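Local coordinates for siderophore periplasmic binding protein (PDB 5DH0) that probably captures iron-loaded siderophores of the fuscachelin type outside the cell membrane and hands them on for uptake, at residues E169-V172 / E173-T177. Sequence-based numbering, arbitrary orientation.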
ATOM      1  N   GLU A 169      23.213   9.442  -9.860  1.00 32.39           N
ATOM      2  CA  GLU A 169      23.073   8.067 -10.338  1.00 36.12           C
ATOM      3  C   GLU A 169      23.885   7.081  -9.487  1.00 38.31           C
ATOM      4  O   GLU A 169      23.404   6.001  -9.154  1.00 37.00           O
ATOM      5  CB  GLU A 169      23.482   7.973 -11.802  1.00 34.85           C
ATOM      6  CG  GLU A 169      22.433   8.534 -12.744  1.00 36.24           C
ATOM      7  CD  GLU A 169      22.996   8.928 -14.088  1.00 41.58           C
ATOM      8  OE1 GLU A 169      24.185   8.635 -14.343  1.00 51.17           O
ATOM      9  OE2 GLU A 169      22.242   9.497 -14.908  1.00 42.20           O
ATOM     10  N   GLU A 170      25.101   7.465  -9.117  1.00 40.01           N
ATOM     11  CA  GLU A 170      25.906   6.658  -8.212  1.00 41.09           C
ATOM     12  C   GLU A 170      25.234   6.454  -6.864  1.00 41.84           C
ATOM     13  O   GLU A 170      25.155   5.332  -6.369  1.00 41.71           O
ATOM     14  CB  GLU A 170      27.276   7.299  -7.996  1.00 40.52           C
ATOM     15  CG  GLU A 170      28.363   6.834  -8.970  1.00 44.30           C
ATOM     16  CD  GLU A 170      29.454   7.889  -9.184  1.00 55.84           C
ATOM     17  OE1 GLU A 170      29.781   8.653  -8.223  1.00 50.58           O
ATOM     18  OE2 GLU A 170      29.968   7.961 -10.330  1.00 56.75           O
ATOM     19  N   ARG A 171      24.747   7.536  -6.267  1.00 36.01           N
ATOM     20  CA  ARG A 171      24.218   7.463  -4.911  1.00 35.42           C
ATOM     21  C   ARG A 171      22.898   6.704  -4.848  1.00 35.13           C
ATOM     22  O   ARG A 171      22.596   6.073  -3.830  1.00 37.29           O
ATOM     23  CB  ARG A 171      24.062   8.871  -4.310  1.00 35.78           C
ATOM     24  CG  ARG A 171      25.373   9.512  -3.832  1.00 33.82           C
ATOM     25  CD  ARG A 171      25.191  10.129  -2.452  1.00 40.29           C
ATOM     26  NE  ARG A 171      25.127   9.090  -1.437  1.00 46.84           N
ATOM     27  CZ  ARG A 171      24.462   9.186  -0.295  1.00 49.52           C
ATOM     28  NH1 ARG A 171      24.473   8.166   0.557  1.00 58.79           N
ATOM     29  NH2 ARG A 171      23.779  10.290  -0.007  1.00 55.97           N
ATOM     30  N   VAL A 172      22.115   6.751  -5.924  1.00 31.82           N
ATOM     31  CA  VAL A 172      20.874   5.969  -5.993  1.00 34.97           C
ATOM     32  C   VAL A 172      21.174   4.455  -5.975  1.00 42.30           C
ATOM     33  O   VAL A 172      20.526   3.694  -5.240  1.00 37.59           O
ATOM     34  CB  VAL A 172      20.042   6.323  -7.256  1.00 38.52           C
ATOM     35  CG1 VAL A 172      19.104   5.200  -7.624  1.00 34.38           C
ATOM     36  CG2 VAL A 172      19.267   7.629  -7.051  1.00 32.93           C
ATOM     37  N   GLU A 173      22.157   4.023  -6.770  1.00 38.88           N
ATOM     38  CA  GLU A 173      22.639   2.637  -6.735  1.00 41.31           C
ATOM     39  C   GLU A 173      23.178   2.256  -5.348  1.00 39.95           C
ATOM     40  O   GLU A 173      22.811   1.212  -4.796  1.00 39.38           O
ATOM     41  CB  GLU A 173      23.722   2.434  -7.797  1.00 41.63           C
ATOM     42  CG  GLU A 173      23.228   2.755  -9.210  1.00 47.83           C
ATOM     43  CD  GLU A 173      24.356   2.934 -10.215  1.00 62.73           C
ATOM     44  OE1 GLU A 173      25.513   2.540  -9.901  1.00 68.00           O
ATOM     45  OE2 GLU A 173      24.088   3.502 -11.305  1.00 65.34           O
ATOM     46  N   GLU A 174      24.022   3.110  -4.767  1.00 37.62           N
ATOM     47  CA  GLU A 174      24.585   2.827  -3.448  1.00 36.83           C
ATOM     48  C   GLU A 174      23.516   2.632  -2.382  1.00 42.51           C
ATOM     49  O   GLU A 174      23.489   1.592  -1.710  1.00 41.11           O
ATOM     50  CB  GLU A 174      25.524   3.942  -2.985  1.00 38.31           C
ATOM     51  CG  GLU A 174      26.020   3.711  -1.546  1.00 44.70           C
ATOM     52  CD  GLU A 174      26.426   4.981  -0.812  1.00 51.81           C
ATOM     53  OE1 GLU A 174      27.260   5.737  -1.347  1.00 54.48           O
ATOM     54  OE2 GLU A 174      25.947   5.207   0.324  1.00 62.67           O
ATOM     55  N   ILE A 175      22.649   3.638  -2.228  1.00 39.42           N
ATOM     56  CA  ILE A 175      21.598   3.626  -1.214  1.00 35.87           C
ATOM     57  C   ILE A 175      20.627   2.466  -1.436  1.00 37.86           C
ATOM     58  O   ILE A 175      20.220   1.778  -0.485  1.00 40.13           O
ATOM     59  CB  ILE A 175      20.834   4.979  -1.204  1.00 39.46           C
ATOM     60  CG1 ILE A 175      21.770   6.089  -0.716  1.00 42.27           C
ATOM     61  CG2 ILE A 175      19.567   4.899  -0.337  1.00 33.34           C
ATOM     62  CD1 ILE A 175      21.213   7.484  -0.845  1.00 37.84           C
ATOM     63  N   SER A 176      20.286   2.242  -2.699  1.00 35.00           N
ATOM     64  CA  SER A 176      19.381   1.165  -3.087  1.00 39.38           C
ATOM     65  C   SER A 176      19.846  -0.214  -2.577  1.00 45.61           C
ATOM     66  O   SER A 176      19.039  -1.017  -2.093  1.00 40.09           O
ATOM     67  CB  SER A 176      19.243   1.146  -4.616  1.00 38.32           C
ATOM     68  OG  SER A 176      18.306   0.187  -5.029  1.00 43.35           O
ATOM     69  N   THR A 177      21.151  -0.479  -2.689  1.00 45.98           N
ATOM     70  CA  THR A 177      21.724  -1.739  -2.220  1.00 44.31           C
ATOM     71  C   THR A 177      21.925  -1.784  -0.702  1.00 42.87           C
ATOM     72  O   THR A 177      21.588  -2.772  -0.056  1.00 46.56           O
ATOM     73  CB  THR A 177      23.066  -2.008  -2.893  1.00 48.09           C
ATOM     74  OG1 THR A 177      22.905  -1.975  -4.319  1.00 51.15           O
ATOM     75  CG2 THR A 177      23.588  -3.356  -2.476  1.00 50.79           C
TER
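Arg-171 lays its guanidinium over the end of Ile-175, one turn further along helix 158-178, the long helix that spans the two lobes of this periplasmic binding protein. CD1 of Ile-175 sits 3.7 Å from CZ of Arg-171, under one face of the flat group and offset toward its rim. With Glu-174 the two illustrate how i to i+3 and i to i+4 neighbours share one side of a helix: Glu-174 comes to the guanidinium at its edge, where NH1 of Arg-171 makes a weak salt-bridging hydrogen bond of 3.3 Å to OE2 of Glu-174. The two side chains run alongside each other, but the guanidinium and carboxylate planes are turned 53° apart, and the contact rests on this one N-H rather than on a paired, two-pronged grip. Bends at chi2 (-134°) and chi3 (74°) carry the arginine forward, toward the C-terminal end of the helix, to reach both partners. A leucine in its place would probably leave the Glu-174 carboxylate without its positive mate. Arg-171 and Val-172 also touch Leu-299, and Ile-175 meets Glu-303 and Leu-306, so this side of the helix packs on helix 292-307. Beneath the side chains the i to i+4 backbone bonding continues, with N of Ile-175 bonded to O of Arg-171 at 2.9 Å. One turn on from Glu-173, Thr-177 gives Glu-173 O two bonds, N and OG1 approaching from opposite faces of the carbonyl plane, OG1 at 3.2 Å.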